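Local coordinates for biphenyl 2,3-Dioxygenase Beta Subunit (Sphingobium yanoikuyae, PDB 2GBW), which is the NTF2-like beta subunit of a Rieske-type biphenyl dioxygenase and probably plays a structural rather than catalytic part, helping to hold the assembly of alpha and beta subunits together, at residues V40-Y46 against F75-K79; V124-R128 against D167-F172. All coordinates share one frame. Residues are numbered along the deposited sequence.

Contact 1: V40-Y46 against F75-K79; sequences VAEDIHY and FGELK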
loop_
_atom_site.group_PDB
_atom_site.type_symbol
_atom_site.label_atom_id
_atom_site.label_comp_id
_atom_site.label_asym_id
_atom_site.label_seq_id
_atom_site.Cartn_x
_atom_site.Cartn_y
_atom_site.Cartn_z
ATOM N N VAL B 40 -36.365 8.544 0.199
ATOM C CA VAL B 40 -36.439 7.635 1.350
ATOM C C VAL B 40 -37.807 7.704 1.986
ATOM O O VAL B 40 -38.314 8.786 2.244
ATOM C CB VAL B 40 -35.359 7.982 2.422
ATOM C CG1 VAL B 40 -35.456 7.043 3.662
ATOM C CG2 VAL B 40 -33.938 7.948 1.823
ATOM N N ALA B 41 -38.424 6.537 2.166
ATOM C CA ALA B 41 -39.764 6.422 2.712
ATOM C C ALA B 41 -39.715 6.600 4.216
ATOM O O ALA B 41 -38.713 6.300 4.855
ATOM C CB ALA B 41 -40.333 5.041 2.383
ATOM N N GLU B 42 -40.812 7.072 4.798
ATOM C CA GLU B 42 -40.850 7.319 6.234
ATOM C C GLU B 42 -40.817 6.048 7.098
ATOM O O GLU B 42 -40.512 6.114 8.261
ATOM C CB GLU B 42 -42.078 8.163 6.565
ATOM C CG GLU B 42 -41.916 9.625 6.123
ATOM C CD GLU B 42 -42.766 10.598 6.942
ATOM O OE1 GLU B 42 -44.031 10.531 6.857
ATOM O OE2 GLU B 42 -42.150 11.431 7.660
ATOM N N ASP B 43 -41.128 4.888 6.518
ATOM C CA ASP B 43 -41.045 3.614 7.246
ATOM C C ASP B 43 -39.735 2.868 6.996
ATOM O O ASP B 43 -39.643 1.656 7.214
ATOM C CB ASP B 43 -42.235 2.717 6.867
ATOM C CG ASP B 43 -42.348 2.450 5.374
ATOM O OD1 ASP B 43 -42.326 3.434 4.587
ATOM O OD2 ASP B 43 -42.551 1.252 4.994
ATOM N N ILE B 44 -38.720 3.612 6.570
ATOM C CA ILE B 44 -37.402 3.087 6.252
ATOM C C ILE B 44 -36.794 2.306 7.413
ATOM O O ILE B 44 -36.966 2.670 8.555
ATOM C CB ILE B 44 -36.412 4.258 5.827
ATOM C CG1 ILE B 44 -35.051 3.714 5.399
ATOM C CG2 ILE B 44 -36.220 5.308 6.916
ATOM C CD1 ILE B 44 -35.074 2.810 4.240
ATOM N N HIS B 45 -36.117 1.217 7.092
ATOM C CA HIS B 45 -35.111 0.623 7.979
ATOM C C HIS B 45 -33.854 0.560 7.163
ATOM O O HIS B 45 -33.824 -0.080 6.130
ATOM C CB HIS B 45 -35.516 -0.768 8.447
ATOM C CG HIS B 45 -34.533 -1.391 9.395
ATOM N ND1 HIS B 45 -34.172 -2.720 9.318
ATOM C CD2 HIS B 45 -33.805 -0.853 10.392
ATOM C CE1 HIS B 45 -33.275 -2.975 10.255
ATOM N NE2 HIS B 45 -33.022 -1.856 10.909
ATOM N N TYR B 46 -32.806 1.214 7.668
ATOM C CA TYR B 46 -31.548 1.352 6.995
ATOM C C TYR B 46 -30.550 0.608 7.869
ATOM O O TYR B 46 -30.318 0.998 9.008
ATOM C CB TYR B 46 -31.246 2.836 6.909
ATOM C CG TYR B 46 -30.058 3.211 6.100
ATOM C CD1 TYR B 46 -28.793 3.009 6.617
ATOM C CD2 TYR B 46 -30.177 3.777 4.817
ATOM C CE1 TYR B 46 -27.681 3.383 5.931
ATOM C CE2 TYR B 46 -29.025 4.135 4.089
ATOM C CZ TYR B 46 -27.799 3.940 4.663
ATOM O OH TYR B 46 -26.629 4.280 4.000
ATOM N N PHE B 75 -36.394 6.415 10.308
ATOM C CA PHE B 75 -36.321 7.688 9.600
ATOM C C PHE B 75 -35.777 8.813 10.454
ATOM O O PHE B 75 -34.951 9.574 10.002
ATOM C CB PHE B 75 -37.726 8.105 9.106
ATOM C CG PHE B 75 -37.714 9.263 8.191
ATOM C CD1 PHE B 75 -37.461 9.083 6.848
ATOM C CD2 PHE B 75 -38.042 10.532 8.644
ATOM C CE1 PHE B 75 -37.486 10.142 5.954
ATOM C CE2 PHE B 75 -38.071 11.614 7.737
ATOM C CZ PHE B 75 -37.770 11.406 6.397
ATOM N N GLY B 76 -36.272 8.938 11.670
ATOM C CA GLY B 76 -35.769 9.962 12.610
ATOM C C GLY B 76 -34.273 9.894 12.901
ATOM O O GLY B 76 -33.590 10.912 13.138
ATOM N N GLU B 77 -33.764 8.673 12.933
ATOM C CA GLU B 77 -32.354 8.428 13.175
ATOM C C GLU B 77 -31.531 8.736 11.918
ATOM O O GLU B 77 -30.459 9.275 12.005
ATOM C CB GLU B 77 -32.174 6.994 13.661
ATOM C CG GLU B 77 -32.713 6.841 15.080
ATOM C CD GLU B 77 -33.159 5.439 15.457
ATOM O OE1 GLU B 77 -33.220 4.570 14.569
ATOM O OE2 GLU B 77 -33.437 5.216 16.676
ATOM N N LEU B 78 -32.066 8.432 10.732
ATOM C CA LEU B 78 -31.458 8.902 9.508
ATOM C C LEU B 78 -31.430 10.447 9.426
ATOM O O LEU B 78 -30.446 11.026 8.991
ATOM C CB LEU B 78 -32.200 8.307 8.295
ATOM C CG LEU B 78 -31.419 7.667 7.182
ATOM C CD1 LEU B 78 -30.195 6.777 7.684
ATOM C CD2 LEU B 78 -32.406 6.904 6.271
ATOM N N LYS B 79 -32.534 11.105 9.802
ATOM C CA LYS B 79 -32.600 12.561 9.801
ATOM C C LYS B 79 -31.486 13.126 10.660
ATOM O O LYS B 79 -30.820 14.088 10.281
ATOM C CB LYS B 79 -33.958 13.017 10.359
ATOM C CG LYS B 79 -34.295 14.483 10.119
ATOM C CD LYS B 79 -35.811 14.701 10.290
ATOM C CE LYS B 79 -36.404 15.582 9.226
ATOM N NZ LYS B 79 -36.153 17.030 9.468
HETATM O O HOH W 1 -38.666 4.598 9.720
#
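Strand 44-46 and the first turn of helix 75-84 cross at 59°, their axes 8.5 Å apart, in the NTF2-like fold, where helices cover one face of a strongly curved sheet. Before this strand the chain turns a corner: a type I turn from Ala41 to Ile44, closed by Ile44 N to Ala41 O at 3.2 Å, brings the backbone closest to the helix, with the CA atoms of Glu42 and Phe75 5.7 Å apart. Direct contacts between the segments are van der Waals. Phe75, broad and flat, fits against the corner: its CB lies 3.5 Å from Glu42 O, and the aliphatic CG of Glu42 covers one ring face. Leu78, one turn on, fills the space between branched Val40 and Ile44, its CD2 4.0 Å from Val40 CG1 and 4.2 Å from Ile44 CG2. Its other methyl, CD1, makes a CH-pi contact 4.2 Å from the centroid of the Tyr46 ring, whose hydroxyl is hydrogen-bonded to Cys174 N. His45, a zinc ligand in a structure of this protein though none is bound to this chain here, points its CB away. One water bridges the backbones: it donates to Glu42 O and Ile44 O, both at 2.8 Å, and accepts from Phe75 N at 3.0 Å.

Contact 2: V124-R128 against D167-F172; sequences VYRNR and DKNLYF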
loop_
_atom_site.group_PDB
_atom_site.type_symbol
_atom_site.label_atom_id
_atom_site.label_comp_id
_atom_site.label_asym_id
_atom_site.label_seq_id
_atom_site.Cartn_x
_atom_site.Cartn_y
_atom_site.Cartn_z
ATOM N N VAL B 124 -17.256 2.369 -3.678
ATOM C CA VAL B 124 -17.228 3.739 -3.134
ATOM C C VAL B 124 -15.794 4.145 -2.966
ATOM O O VAL B 124 -15.040 3.471 -2.266
ATOM C CB VAL B 124 -17.903 3.877 -1.731
ATOM C CG1 VAL B 124 -17.822 5.356 -1.272
ATOM C CG2 VAL B 124 -19.361 3.381 -1.768
ATOM N N TYR B 125 -15.409 5.179 -3.694
ATOM C CA TYR B 125 -14.099 5.766 -3.627
ATOM C C TYR B 125 -14.186 7.112 -2.904
ATOM O O TYR B 125 -14.903 7.997 -3.316
ATOM C CB TYR B 125 -13.526 6.024 -5.037
ATOM C CG TYR B 125 -12.415 5.146 -5.428
ATOM C CD1 TYR B 125 -12.663 3.895 -5.960
ATOM C CD2 TYR B 125 -11.115 5.555 -5.279
ATOM C CE1 TYR B 125 -11.627 3.056 -6.299
ATOM C CE2 TYR B 125 -10.086 4.745 -5.645
ATOM C CZ TYR B 125 -10.363 3.487 -6.145
ATOM O OH TYR B 125 -9.330 2.643 -6.468
ATOM N N ARG B 126 -13.345 7.270 -1.889
ATOM C CA ARG B 126 -13.300 8.468 -1.065
ATOM C C ARG B 126 -11.907 9.080 -1.054
ATOM O O ARG B 126 -10.904 8.355 -0.940
ATOM C CB ARG B 126 -13.702 8.159 0.382
ATOM C CG ARG B 126 -15.034 7.399 0.567
ATOM C CD ARG B 126 -15.278 7.033 2.049
ATOM N NE ARG B 126 -15.734 8.148 2.866
ATOM C CZ ARG B 126 -15.858 8.142 4.193
ATOM N NH1 ARG B 126 -15.391 7.117 4.897
ATOM N NH2 ARG B 126 -16.350 9.193 4.831
ATOM N N ASN B 127 -11.840 10.411 -1.152
ATOM C CA ASN B 127 -10.573 11.162 -1.074
ATOM C C ASN B 127 -10.736 12.313 -0.123
ATOM O O ASN B 127 -11.820 12.902 -0.034
ATOM C CB ASN B 127 -10.233 11.745 -2.462
ATOM C CG ASN B 127 -9.777 10.709 -3.429
ATOM O OD1 ASN B 127 -10.612 10.040 -4.066
ATOM N ND2 ASN B 127 -8.463 10.560 -3.575
ATOM N N ARG B 128 -9.690 12.583 0.653
ATOM C CA ARG B 128 -9.689 13.777 1.478
ATOM C C ARG B 128 -8.262 14.236 1.694
ATOM O O ARG B 128 -7.293 13.516 1.377
ATOM C CB ARG B 128 -10.362 13.533 2.827
ATOM C CG ARG B 128 -9.641 12.520 3.708
ATOM C CD ARG B 128 -10.453 12.229 5.022
ATOM N NE ARG B 128 -10.750 13.468 5.758
ATOM C CZ ARG B 128 -9.978 13.996 6.676
ATOM N NH1 ARG B 128 -8.833 13.398 7.023
ATOM N NH2 ARG B 128 -10.336 15.139 7.246
ATOM N N ASP B 167 -10.557 2.371 6.951
ATOM C CA ASP B 167 -10.870 3.805 6.785
ATOM C C ASP B 167 -11.103 4.335 8.191
ATOM O O ASP B 167 -11.430 3.539 9.097
ATOM C CB ASP B 167 -12.145 3.916 5.933
ATOM C CG ASP B 167 -12.501 5.327 5.427
ATOM O OD1 ASP B 167 -12.102 6.348 6.006
ATOM O OD2 ASP B 167 -13.296 5.396 4.398
ATOM N N LYS B 168 -10.960 5.652 8.366
ATOM C CA LYS B 168 -11.310 6.296 9.624
ATOM C C LYS B 168 -12.746 6.064 10.033
ATOM O O LYS B 168 -13.038 6.001 11.222
ATOM C CB LYS B 168 -11.092 7.811 9.509
ATOM C CG LYS B 168 -9.629 8.234 9.530
ATOM C CD LYS B 168 -9.568 9.709 9.121
ATOM C CE LYS B 168 -8.165 10.286 9.406
ATOM N NZ LYS B 168 -7.100 9.625 8.646
ATOM N N ASN B 169 -13.666 5.993 9.060
ATOM C CA ASN B 169 -15.081 5.880 9.392
ATOM C C ASN B 169 -15.865 5.339 8.220
ATOM O O ASN B 169 -15.306 5.166 7.112
ATOM C CB ASN B 169 -15.648 7.235 9.780
ATOM C CG ASN B 169 -15.616 8.268 8.598
ATOM O OD1 ASN B 169 -16.336 8.155 7.587
ATOM N ND2 ASN B 169 -14.806 9.303 8.784
ATOM N N LEU B 170 -17.132 5.053 8.470
ATOM C CA LEU B 170 -18.094 4.640 7.439
ATOM C C LEU B 170 -19.244 5.609 7.400
ATOM O O LEU B 170 -20.416 5.201 7.161
ATOM C CB LEU B 170 -18.605 3.191 7.718
ATOM C CG LEU B 170 -17.655 2.036 7.459
ATOM C CD1 LEU B 170 -18.144 0.697 8.094
ATOM C CD2 LEU B 170 -17.476 1.808 5.967
ATOM N N TYR B 171 -18.904 6.896 7.585
ATOM C CA TYR B 171 -19.870 7.989 7.607
ATOM C C TYR B 171 -20.150 8.476 6.174
ATOM O O TYR B 171 -19.833 9.623 5.796
ATOM C CB TYR B 171 -19.447 9.164 8.553
ATOM C CG TYR B 171 -20.659 9.818 9.175
ATOM C CD1 TYR B 171 -21.472 10.686 8.442
ATOM C CD2 TYR B 171 -21.098 9.451 10.430
ATOM C CE1 TYR B 171 -22.629 11.246 8.996
ATOM C CE2 TYR B 171 -22.221 10.016 11.005
ATOM C CZ TYR B 171 -23.025 10.883 10.265
ATOM O OH TYR B 171 -24.170 11.443 10.814
ATOM N N PHE B 172 -20.807 7.596 5.423
ATOM C CA PHE B 172 -21.394 7.931 4.103
ATOM C C PHE B 172 -22.607 7.076 3.903
ATOM O O PHE B 172 -22.719 6.004 4.467
ATOM C CB PHE B 172 -20.389 7.726 2.993
ATOM C CG PHE B 172 -19.818 6.361 2.926
ATOM C CD1 PHE B 172 -20.472 5.353 2.224
ATOM C CD2 PHE B 172 -18.620 6.067 3.598
ATOM C CE1 PHE B 172 -19.924 4.075 2.159
ATOM C CE2 PHE B 172 -18.054 4.809 3.555
ATOM C CZ PHE B 172 -18.675 3.811 2.857
#
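Arg126 reaches from strand 115-128 to the irregular C-terminal segment 167-172, which packs against the curved sheet of this NTF2-like fold with the CA atoms of Arg126 and Asp167 9.4 Å apart. A long side chain is needed to span that gap, and the flat guanidinium brings several donors to its far end. NH1 forms a salt bridge with Asp167 OD2 at 2.8 Å and a hydrogen bond with Asn169 OD1 at 3.0 Å; a weak bond, also 3.0 Å, runs from NH1 to Asn169 O. NH2 gives a second bond to Asn169 OD1, at 2.9 Å. The same amide oxygen accepts from Tyr171 N at 2.9 Å, making an Asx turn, so asparagine both shapes the loop and receives the arginine. Asp167 OD2 also accepts from Thr134 and from His136, a zinc ligand in a structure of this protein, although no zinc is bound to this chain here; Asp167 OD1 takes a weak 3.4 Å bond from Asn169 N. Phe172 CD2 lies over one guanidinium face, 3.5 Å from Arg126 CZ, and its CE1 is 4.0 Å from CG2 of apolar Val124. Further along the strand, Arg128 NH1 and Lys168 NZ are 4.5 Å apart; both salt-bridge to Glu132, which offsets their like charge, and Arg128 NH2 hydrogen-bonds to Met92 O and salt-bridges to an acidic side chain of an alpha subunit. The chemistry implies a tail held by specific polar bonds: Arg126 matches the charge of the buried Asp167, and one amide oxygen, Asn169 OD1, serves both turn and arginine.

From the N terminus, the chain passes through helices 10-28 and 32-38 before contact 1, which closes a loop of 28 intervening residues and brings the start of helix 75-84 back over the corner leading into strand 44-49. Contact 2 follows in series: it opens on strand 115-128 and closes after hairpin strands 132-147 and 150-160, so the two loops neither nest nor cross. Their centres are 22 Å apart, yet both reach the same curved sheet, contact 1 joining it to a helix and contact 2 to the C-terminal tail. They touch where Tyr46 OH lies 4.3 Å from Phe172 O, and Phe173, the next residue, packs on Tyr46 and Leu78.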